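Local coordinates for protein glycerol-3-phosphate dehydrogenase [NAD(+)] 1 (Saccharomyces cerevisiae, PDB 4FGW) that interconverts sn-glycerol 3-phosphate and dihydroxyacetone phosphate with NAD(+)/NADH, driving glycerol production that protects yeast cells from water loss during hyperosmotic stress, at residues 37-42 against 48-53; 88-93 against 101-106; 281-286 against 352-357. All blocks are in the same frame, centred on the assembly; numbering follows the deposited sequence.

Interaction 1: 37-42 against 48-53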
loop_
_atom_site.group_PDB
_atom_site.type_symbol
_atom_site.label_atom_id
_atom_site.label_comp_id
_atom_site.label_asym_id
_atom_site.label_seq_id
_atom_site.Cartn_x
_atom_site.Cartn_y
_atom_site.Cartn_z
ATOM N N VAL A 37 -14.585 -28.626 15.213
ATOM C CA VAL A 37 -14.250 -27.201 15.351
ATOM C C VAL A 37 -15.232 -26.450 16.260
ATOM O O VAL A 37 -16.449 -26.589 16.115
ATOM C CB VAL A 37 -14.066 -26.479 13.979
ATOM C CG1 VAL A 37 -13.262 -25.186 14.134
ATOM C CG2 VAL A 37 -13.407 -27.387 12.941
ATOM N N THR A 38 -14.689 -25.647 17.191
ATOM C CA THR A 38 -15.451 -24.796 18.105
ATOM C C THR A 38 -14.950 -23.354 18.019
ATOM O O THR A 38 -13.743 -23.105 18.025
ATOM C CB THR A 38 -15.448 -25.356 19.543
ATOM O OG1 THR A 38 -16.089 -26.635 19.552
ATOM C CG2 THR A 38 -16.144 -24.432 20.550
ATOM N N VAL A 39 -15.895 -22.410 17.946
ATOM C CA VAL A 39 -15.626 -20.975 17.912
ATOM C C VAL A 39 -16.042 -20.372 19.263
ATOM O O VAL A 39 -17.199 -20.511 19.672
ATOM C CB VAL A 39 -16.324 -20.276 16.711
ATOM C CG1 VAL A 39 -16.053 -18.768 16.701
ATOM C CG2 VAL A 39 -15.892 -20.901 15.391
ATOM N N ILE A 40 -15.091 -19.736 19.964
ATOM C CA ILE A 40 -15.357 -19.056 21.240
ATOM C C ILE A 40 -15.536 -17.574 20.868
ATOM O O ILE A 40 -14.533 -16.892 20.625
ATOM C CB ILE A 40 -14.197 -19.283 22.267
ATOM C CG1 ILE A 40 -13.854 -20.789 22.494
ATOM C CG2 ILE A 40 -14.440 -18.533 23.588
ATOM C CD1 ILE A 40 -14.968 -21.736 22.986
ATOM N N GLY A 41 -16.786 -17.112 20.736
ATOM C CA GLY A 41 -17.019 -15.732 20.325
ATOM C C GLY A 41 -18.419 -15.171 20.346
ATOM O O GLY A 41 -18.734 -14.319 21.191
ATOM N N SER A 42 -19.232 -15.565 19.345
ATOM C CA SER A 42 -20.647 -15.176 19.164
ATOM C C SER A 42 -21.009 -13.727 18.788
ATOM O O SER A 42 -22.163 -13.466 18.442
ATOM C CB SER A 42 -21.540 -15.707 20.284
ATOM O OG SER A 42 -21.381 -14.998 21.502
ATOM N N THR A 48 -19.572 -14.510 12.250
ATOM C CA THR A 48 -19.111 -14.478 10.867
ATOM C C THR A 48 -18.072 -15.578 10.619
ATOM O O THR A 48 -18.245 -16.365 9.690
ATOM C CB THR A 48 -18.620 -13.066 10.503
ATOM O OG1 THR A 48 -19.645 -12.116 10.804
ATOM C CG2 THR A 48 -18.236 -12.949 9.047
ATOM N N ILE A 49 -17.029 -15.658 11.466
ATOM C CA ILE A 49 -16.001 -16.683 11.321
ATOM C C ILE A 49 -16.545 -18.103 11.508
ATOM O O ILE A 49 -16.096 -19.021 10.823
ATOM C CB ILE A 49 -14.681 -16.354 12.081
ATOM C CG1 ILE A 49 -13.446 -16.610 11.198
ATOM C CG2 ILE A 49 -14.563 -17.066 13.426
ATOM C CD1 ILE A 49 -13.136 -15.517 10.179
ATOM N N ALA A 50 -17.564 -18.253 12.379
ATOM C CA ALA A 50 -18.254 -19.511 12.661
ATOM C C ALA A 50 -19.097 -19.961 11.461
ATOM O O ALA A 50 -19.244 -21.163 11.241
ATOM C CB ALA A 50 -19.123 -19.353 13.888
ATOM N N LYS A 51 -19.633 -18.993 10.679
ATOM C CA LYS A 51 -20.417 -19.227 9.460
ATOM C C LYS A 51 -19.473 -19.746 8.360
ATOM O O LYS A 51 -19.816 -20.706 7.665
ATOM C CB LYS A 51 -21.121 -17.927 9.020
ATOM C CG LYS A 51 -21.932 -18.032 7.728
ATOM C CD LYS A 51 -22.441 -16.670 7.283
ATOM C CE LYS A 51 -23.189 -16.712 5.974
ATOM N NZ LYS A 51 -22.277 -16.726 4.803
ATOM N N VAL A 52 -18.281 -19.114 8.232
ATOM C CA VAL A 52 -17.201 -19.450 7.295
ATOM C C VAL A 52 -16.725 -20.902 7.556
ATOM O O VAL A 52 -16.629 -21.705 6.619
ATOM C CB VAL A 52 -16.053 -18.405 7.423
ATOM C CG1 VAL A 52 -14.744 -18.896 6.805
ATOM C CG2 VAL A 52 -16.462 -17.059 6.828
ATOM N N VAL A 53 -16.471 -21.226 8.840
ATOM C CA VAL A 53 -16.021 -22.534 9.318
ATOM C C VAL A 53 -17.100 -23.621 9.110
ATOM O O VAL A 53 -16.770 -24.694 8.599
ATOM C CB VAL A 53 -15.473 -22.430 10.767
ATOM C CG1 VAL A 53 -15.407 -23.785 11.458
ATOM C CG2 VAL A 53 -14.101 -21.756 10.782
#
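Val37 and Val39 meet Ile49, Ala50 and Val53 through aliphatic carbon atoms alone: no planar side chain takes part, and strand 37-40 turns one side of the β-sheet to the helix. This is the first β-turn-α unit of the Rossmann fold. On the side facing the helix lie the two valines. The intervening Thr38 directs its CB away from the helix, and its OG1 bonds to Ser114 O. At the strand's edges run its parallel neighbours: Val37 and Val39 share backbone hydrogen bonds with strand 67-71, and Thr38 with strand 120-123. Strand and helix segments run antiparallel, their axes at 170° and 8.9 Å apart at closest approach. The turn between them starts with Gly41 and Ser42, which probably bind NAD(+), as inferred by similarity, within a glycine-rich GxGxxG sequence.

The two branches of Val39 meet neighbouring residues of the helix. Its CG1, anti to the backbone N (chi1 179°), meets Ile49 CG2 at 4.0 Å, the two side chains crossing at about a right angle. The other branch, CG2, settles against Ala50, 3.9 Å from both its CA and its CB. The small alanine thereby lets the backbones come close, with Val39 CA and Ala50 CA only 6.1 Å apart, whereas Val37 CA and Val53 CA are separated by 7.8 Å. Where the backbones stand farther apart, the two valines reach toward each other tip to tip, Val37 CG1 lying 3.7 Å from Val53 CG1.

Interaction 2: 88-93 against 101-106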
loop_
_atom_site.group_PDB
_atom_site.type_symbol
_atom_site.label_atom_id
_atom_site.label_comp_id
_atom_site.label_asym_id
_atom_site.label_seq_id
_atom_site.Cartn_x
_atom_site.Cartn_y
_atom_site.Cartn_z
ATOM N N THR A 88 -32.298 -22.409 15.084
ATOM C CA THR A 88 -33.521 -22.259 14.269
ATOM C C THR A 88 -34.328 -21.044 14.785
ATOM O O THR A 88 -34.617 -21.014 15.985
ATOM C CB THR A 88 -34.239 -23.593 13.905
ATOM O OG1 THR A 88 -34.507 -23.632 12.501
ATOM C CG2 THR A 88 -35.524 -23.845 14.710
ATOM N N ARG A 89 -34.549 -19.965 13.978
ATOM C CA ARG A 89 -34.371 -19.779 12.528
ATOM C C ARG A 89 -32.977 -19.431 11.946
ATOM O O ARG A 89 -32.908 -18.904 10.830
ATOM C CB ARG A 89 -35.445 -18.814 11.992
ATOM C CG ARG A 89 -36.719 -19.507 11.539
ATOM C CD ARG A 89 -36.961 -19.274 10.061
ATOM N NE ARG A 89 -38.082 -20.066 9.554
ATOM C CZ ARG A 89 -38.634 -19.901 8.356
ATOM N NH1 ARG A 89 -38.189 -18.956 7.535
ATOM N NH2 ARG A 89 -39.642 -20.671 7.972
ATOM N N HIS A 90 -31.885 -19.765 12.658
ATOM C CA HIS A 90 -30.494 -19.567 12.221
ATOM C C HIS A 90 -30.084 -18.118 11.904
ATOM O O HIS A 90 -29.649 -17.805 10.789
ATOM C CB HIS A 90 -30.086 -20.568 11.118
ATOM C CG HIS A 90 -30.347 -21.998 11.474
ATOM N ND1 HIS A 90 -29.406 -22.758 12.144
ATOM C CD2 HIS A 90 -31.441 -22.760 11.247
ATOM C CE1 HIS A 90 -29.953 -23.951 12.300
ATOM N NE2 HIS A 90 -31.174 -24.001 11.769
ATOM N N GLN A 91 -30.204 -17.241 12.912
ATOM C CA GLN A 91 -29.853 -15.827 12.813
ATOM C C GLN A 91 -29.435 -15.282 14.173
ATOM O O GLN A 91 -30.169 -15.454 15.149
ATOM C CB GLN A 91 -31.045 -15.013 12.274
ATOM C CG GLN A 91 -30.927 -14.607 10.811
ATOM C CD GLN A 91 -31.802 -13.421 10.470
ATOM O OE1 GLN A 91 -31.661 -12.317 11.022
ATOM N NE2 GLN A 91 -32.703 -13.612 9.517
ATOM N N ASN A 92 -28.261 -14.619 14.243
ATOM C CA ASN A 92 -27.797 -13.972 15.473
ATOM C C ASN A 92 -28.426 -12.580 15.439
ATOM O O ASN A 92 -27.776 -11.593 15.076
ATOM C CB ASN A 92 -26.264 -13.910 15.546
ATOM C CG ASN A 92 -25.711 -13.491 16.899
ATOM O OD1 ASN A 92 -26.310 -12.717 17.660
ATOM N ND2 ASN A 92 -24.528 -13.978 17.220
ATOM N N VAL A 93 -29.726 -12.535 15.777
ATOM C CA VAL A 93 -30.607 -11.368 15.767
ATOM C C VAL A 93 -30.036 -10.082 16.380
ATOM O O VAL A 93 -30.367 -8.997 15.904
ATOM C CB VAL A 93 -32.050 -11.744 16.235
ATOM C CG1 VAL A 93 -32.386 -11.203 17.626
ATOM C CG2 VAL A 93 -33.090 -11.312 15.211
ATOM N N LEU A 101 -27.525 -18.324 8.887
ATOM C CA LEU A 101 -26.441 -19.219 9.292
ATOM C C LEU A 101 -26.700 -20.637 8.744
ATOM O O LEU A 101 -27.869 -21.016 8.635
ATOM C CB LEU A 101 -26.243 -19.190 10.820
ATOM C CG LEU A 101 -25.956 -17.805 11.436
ATOM C CD1 LEU A 101 -26.153 -17.819 12.936
ATOM C CD2 LEU A 101 -24.564 -17.299 11.072
ATOM N N PRO A 102 -25.641 -21.388 8.325
ATOM C CA PRO A 102 -25.846 -22.702 7.672
ATOM C C PRO A 102 -26.980 -23.650 8.101
ATOM O O PRO A 102 -28.070 -23.601 7.516
ATOM C CB PRO A 102 -24.455 -23.342 7.708
ATOM C CG PRO A 102 -23.525 -22.194 7.670
ATOM C CD PRO A 102 -24.204 -21.028 8.345
ATOM N N ASP A 103 -26.703 -24.545 9.067
ATOM C CA ASP A 103 -27.601 -25.574 9.620
ATOM C C ASP A 103 -26.798 -26.302 10.689
ATOM O O ASP A 103 -27.321 -26.612 11.763
ATOM C CB ASP A 103 -28.025 -26.590 8.531
ATOM C CG ASP A 103 -29.520 -26.712 8.313
ATOM O OD1 ASP A 103 -30.028 -27.852 8.329
ATOM O OD2 ASP A 103 -30.176 -25.674 8.080
ATOM N N ASN A 104 -25.509 -26.441 10.404
ATOM C CA ASN A 104 -24.558 -27.130 11.248
ATOM C C ASN A 104 -23.816 -26.241 12.213
ATOM O O ASN A 104 -22.919 -26.678 12.909
ATOM C CB ASN A 104 -23.549 -27.853 10.379
ATOM C CG ASN A 104 -23.178 -27.076 9.147
ATOM O OD1 ASN A 104 -23.974 -26.338 8.603
ATOM N ND2 ASN A 104 -21.960 -27.247 8.703
ATOM N N LEU A 105 -24.180 -24.978 12.225
ATOM C CA LEU A 105 -23.633 -24.016 13.175
ATOM C C LEU A 105 -24.551 -23.978 14.395
ATOM O O LEU A 105 -25.620 -23.361 14.355
ATOM C CB LEU A 105 -23.458 -22.625 12.534
ATOM C CG LEU A 105 -22.915 -21.477 13.411
ATOM C CD1 LEU A 105 -21.669 -21.894 14.195
ATOM C CD2 LEU A 105 -22.621 -20.247 12.570
ATOM N N VAL A 106 -24.138 -24.681 15.466
ATOM C CA VAL A 106 -24.896 -24.812 16.709
ATOM C C VAL A 106 -24.343 -23.908 17.813
ATOM O O VAL A 106 -23.155 -23.970 18.128
ATOM C CB VAL A 106 -25.032 -26.303 17.150
ATOM C CG1 VAL A 106 -25.697 -26.434 18.519
ATOM C CG2 VAL A 106 -25.799 -27.114 16.111
#
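The side chains of His90 and Asp103 cross obliquely, yet their imidazole and carboxylate planes are nearly parallel, 18° apart. Asp103 OD2 lies over one face of the His90 ring, 4.2 Å from NE2, while Thr88 N covers the opposite face, 3.8 Å above the ring plane. Leu105 O stands at the ring's edge, close to its plane. The ring reaches this position because CG is anti to the carbonyl carbon (chi1 -53°), and its CE1 comes to 3.8 Å from Asp103 O.

Nearer the backbone, His90 CB approaches Leu101 O to 3.4 Å. Leu101 N donates to His90 O over 2.9 Å in a nearly straight bond (167° at the hydrogen). The leucine side chain folds back over the same peptide: CG lies 3.7 Å from His90 O, and CD1 continues to 4.0 Å from Asn92 N. Replacing His90 by an alanine would probably open a gap between Thr88 and Asp103 and deprive the carboxylate of its flat neighbour.

The contact draws together the loop that leads from helix 82-86 to strand 105-108, the outermost strand at this side of the Rossmann sheet. Asn92 extends it toward the turn that probably binds NAD(+), with a weak hydrogen bond from ND2 to Ser42 O. Chemically, one backbone bond joins the two segments directly, while OD2 over the ring face stands too far from NE2 for a hydrogen bond; the carboxylate would still probably favour a protonated imidazole by short-range electrostatics, the charge itself not being seen.

Interaction 3: 281-286 against 352-357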
loop_
_atom_site.group_PDB
_atom_site.type_symbol
_atom_site.label_atom_id
_atom_site.label_comp_id
_atom_site.label_asym_id
_atom_site.label_seq_id
_atom_site.Cartn_x
_atom_site.Cartn_y
_atom_site.Cartn_z
ATOM N N GLN A 281 10.690 -6.763 13.257
ATOM C CA GLN A 281 12.008 -7.396 13.227
ATOM C C GLN A 281 12.912 -7.054 14.402
ATOM O O GLN A 281 13.821 -7.828 14.716
ATOM C CB GLN A 281 12.698 -7.133 11.891
ATOM C CG GLN A 281 11.896 -7.666 10.711
ATOM C CD GLN A 281 12.720 -7.695 9.469
ATOM O OE1 GLN A 281 13.212 -6.662 8.994
ATOM N NE2 GLN A 281 12.883 -8.886 8.917
ATOM N N MET A 282 12.665 -5.906 15.052
ATOM C CA MET A 282 13.416 -5.461 16.226
ATOM C C MET A 282 12.951 -6.219 17.476
ATOM O O MET A 282 13.788 -6.646 18.269
ATOM C CB MET A 282 13.239 -3.944 16.425
ATOM C CG MET A 282 14.196 -3.332 17.425
ATOM S SD MET A 282 13.942 -1.550 17.635
ATOM C CE MET A 282 14.651 -0.924 16.094
ATOM N N PHE A 283 11.625 -6.381 17.645
ATOM C CA PHE A 283 11.018 -7.014 18.814
ATOM C C PHE A 283 10.524 -8.447 18.638
ATOM O O PHE A 283 10.346 -9.152 19.633
ATOM C CB PHE A 283 9.934 -6.098 19.416
ATOM C CG PHE A 283 10.467 -4.721 19.745
ATOM C CD1 PHE A 283 10.132 -3.622 18.963
ATOM C CD2 PHE A 283 11.365 -4.535 20.792
ATOM C CE1 PHE A 283 10.659 -2.356 19.244
ATOM C CE2 PHE A 283 11.894 -3.275 21.065
ATOM C CZ PHE A 283 11.527 -2.190 20.301
ATOM N N PHE A 284 10.420 -8.918 17.402
ATOM C CA PHE A 284 10.080 -10.312 17.124
ATOM C C PHE A 284 10.919 -10.883 15.986
ATOM O O PHE A 284 10.428 -11.555 15.107
ATOM C CB PHE A 284 8.612 -10.448 16.769
ATOM C CG PHE A 284 7.685 -10.016 17.849
ATOM C CD1 PHE A 284 7.027 -10.942 18.614
ATOM C CD2 PHE A 284 7.456 -8.688 18.086
ATOM C CE1 PHE A 284 6.173 -10.552 19.596
ATOM C CE2 PHE A 284 6.603 -8.303 19.065
ATOM C CZ PHE A 284 5.960 -9.236 19.821
ATOM N N PRO A 285 12.201 -10.603 16.037
ATOM C CA PRO A 285 13.166 -10.984 15.013
ATOM C C PRO A 285 12.904 -12.255 14.236
ATOM O O PRO A 285 13.553 -12.422 13.227
ATOM C CB PRO A 285 14.458 -11.151 15.815
ATOM C CG PRO A 285 14.174 -10.560 17.155
ATOM C CD PRO A 285 12.746 -10.793 17.381
ATOM N N GLU A 286 12.030 -13.140 14.666
ATOM C CA GLU A 286 11.750 -14.291 13.834
ATOM C C GLU A 286 10.699 -13.931 12.785
ATOM O O GLU A 286 10.146 -14.782 12.109
ATOM C CB GLU A 286 11.285 -15.458 14.678
ATOM C CG GLU A 286 12.352 -16.004 15.588
ATOM C CD GLU A 286 13.335 -16.893 14.873
ATOM O OE1 GLU A 286 13.183 -18.122 14.963
ATOM O OE2 GLU A 286 14.267 -16.371 14.235
ATOM N N GLU A 352 10.509 4.006 25.013
ATOM C CA GLU A 352 11.233 4.757 26.049
ATOM C C GLU A 352 11.991 3.796 26.965
ATOM O O GLU A 352 13.147 4.072 27.298
ATOM C CB GLU A 352 10.294 5.659 26.869
ATOM C CG GLU A 352 10.071 7.028 26.241
ATOM C CD GLU A 352 9.320 8.063 27.061
ATOM O OE1 GLU A 352 9.404 9.262 26.705
ATOM O OE2 GLU A 352 8.617 7.682 28.028
ATOM N N THR A 353 11.366 2.649 27.332
ATOM C CA THR A 353 11.997 1.629 28.187
ATOM C C THR A 353 13.080 0.823 27.442
ATOM O O THR A 353 13.949 0.224 28.077
ATOM C CB THR A 353 10.970 0.778 28.971
ATOM O OG1 THR A 353 10.385 -0.207 28.129
ATOM C CG2 THR A 353 9.894 1.614 29.645
ATOM N N CYS A 354 13.034 0.845 26.097
ATOM C CA CYS A 354 13.988 0.190 25.197
ATOM C C CYS A 354 15.119 1.135 24.795
ATOM O O CYS A 354 16.218 0.678 24.471
ATOM C CB CYS A 354 13.264 -0.339 23.962
ATOM S SG CYS A 354 12.334 -1.865 24.243
ATOM N N GLY A 355 14.819 2.434 24.772
ATOM C CA GLY A 355 15.731 3.478 24.323
ATOM C C GLY A 355 15.809 3.461 22.808
ATOM O O GLY A 355 16.884 3.663 22.236
ATOM N N SER A 356 14.659 3.192 22.151
ATOM C CA SER A 356 14.520 3.070 20.695
ATOM C C SER A 356 13.483 4.039 20.075
ATOM O O SER A 356 12.929 3.755 19.007
ATOM C CB SER A 356 14.202 1.622 20.328
ATOM O OG SER A 356 15.195 0.728 20.807
ATOM N N VAL A 357 13.251 5.196 20.729
ATOM C CA VAL A 357 12.297 6.223 20.284
ATOM C C VAL A 357 12.749 6.867 18.957
ATOM O O VAL A 357 11.928 7.060 18.056
ATOM C CB VAL A 357 11.991 7.272 21.391
ATOM C CG1 VAL A 357 10.927 8.268 20.947
ATOM C CG2 VAL A 357 11.564 6.598 22.693
#
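Cys354 and Phe283 form a sulfur-aromatic contact between the C-terminal ends of two helices. The sulfur approaches one corner of the ring: Cys354 SG is 3.5 Å from Phe283 CE2 and 4.0 Å from Phe283 CZ. It lies 4.7 Å from the ring centroid in an oblique direction, 67° off the normal. Phe283 CG, anti to its carbonyl carbon, carries the ring out from its helix toward the cysteine, whose SG has the same relation to its own backbone.

Aromatic and aliphatic neighbours pack against this ring. Met282 CG, from the preceding residue, covers one face, 4.0 Å above the plane and over the ring centre. Trp350 and Phe279 also meet the Phe283 ring, each with its plane at about 55° to it, and Val161 of strand 160-162 touches the same side chain.

The helices concerned, 261-283 and 340-354, belong to the largely helical C-terminal region of the dehydrogenase, related in sequence to the C-terminal domain of 6-phosphogluconate dehydrogenase. Their ends meet near the surface, away from the probable substrate and NAD(+) sites. Helix 340-354 gives way to a turn at Gly355, whose positive phi favours glycine, and the chain then brings Ser356 toward Met282.

A second sulfur takes part in looser van der Waals packing. The methionine chain is extended through its first two torsions (chi2 -180°), which carries Met282 SD out to the serine, 4.1 Å from Ser356 OG and 4.2 Å from Ser356 CB. Beyond the contact, Met282 also touches Asp359 and Phe360, while Ser356 packs on Leu351 of helix 340-354.

Interactions 1 and 2 serve the same Rossmann sheet and touch: Ala50 CB of interaction 1 packs against Leu105 CD1 of interaction 2 at 3.6 Å. Helix 44-59, which takes part in interaction 1, is also touched by Leu101 of interaction 2. Interaction 1 is buried core between a strand and its helix and is wholly aliphatic. Interaction 2, partly buried at the sheet's margin, mixes a backbone hydrogen bond with leucine packing and an imidazole beside a carboxylate. Interaction 3 lies in the helical C-terminal part of the chain, about 34 Å from interaction 1 between centres. It is a surface contact between helix ends, where cysteine and methionine sulfurs meet a phenylalanine ring and a serine.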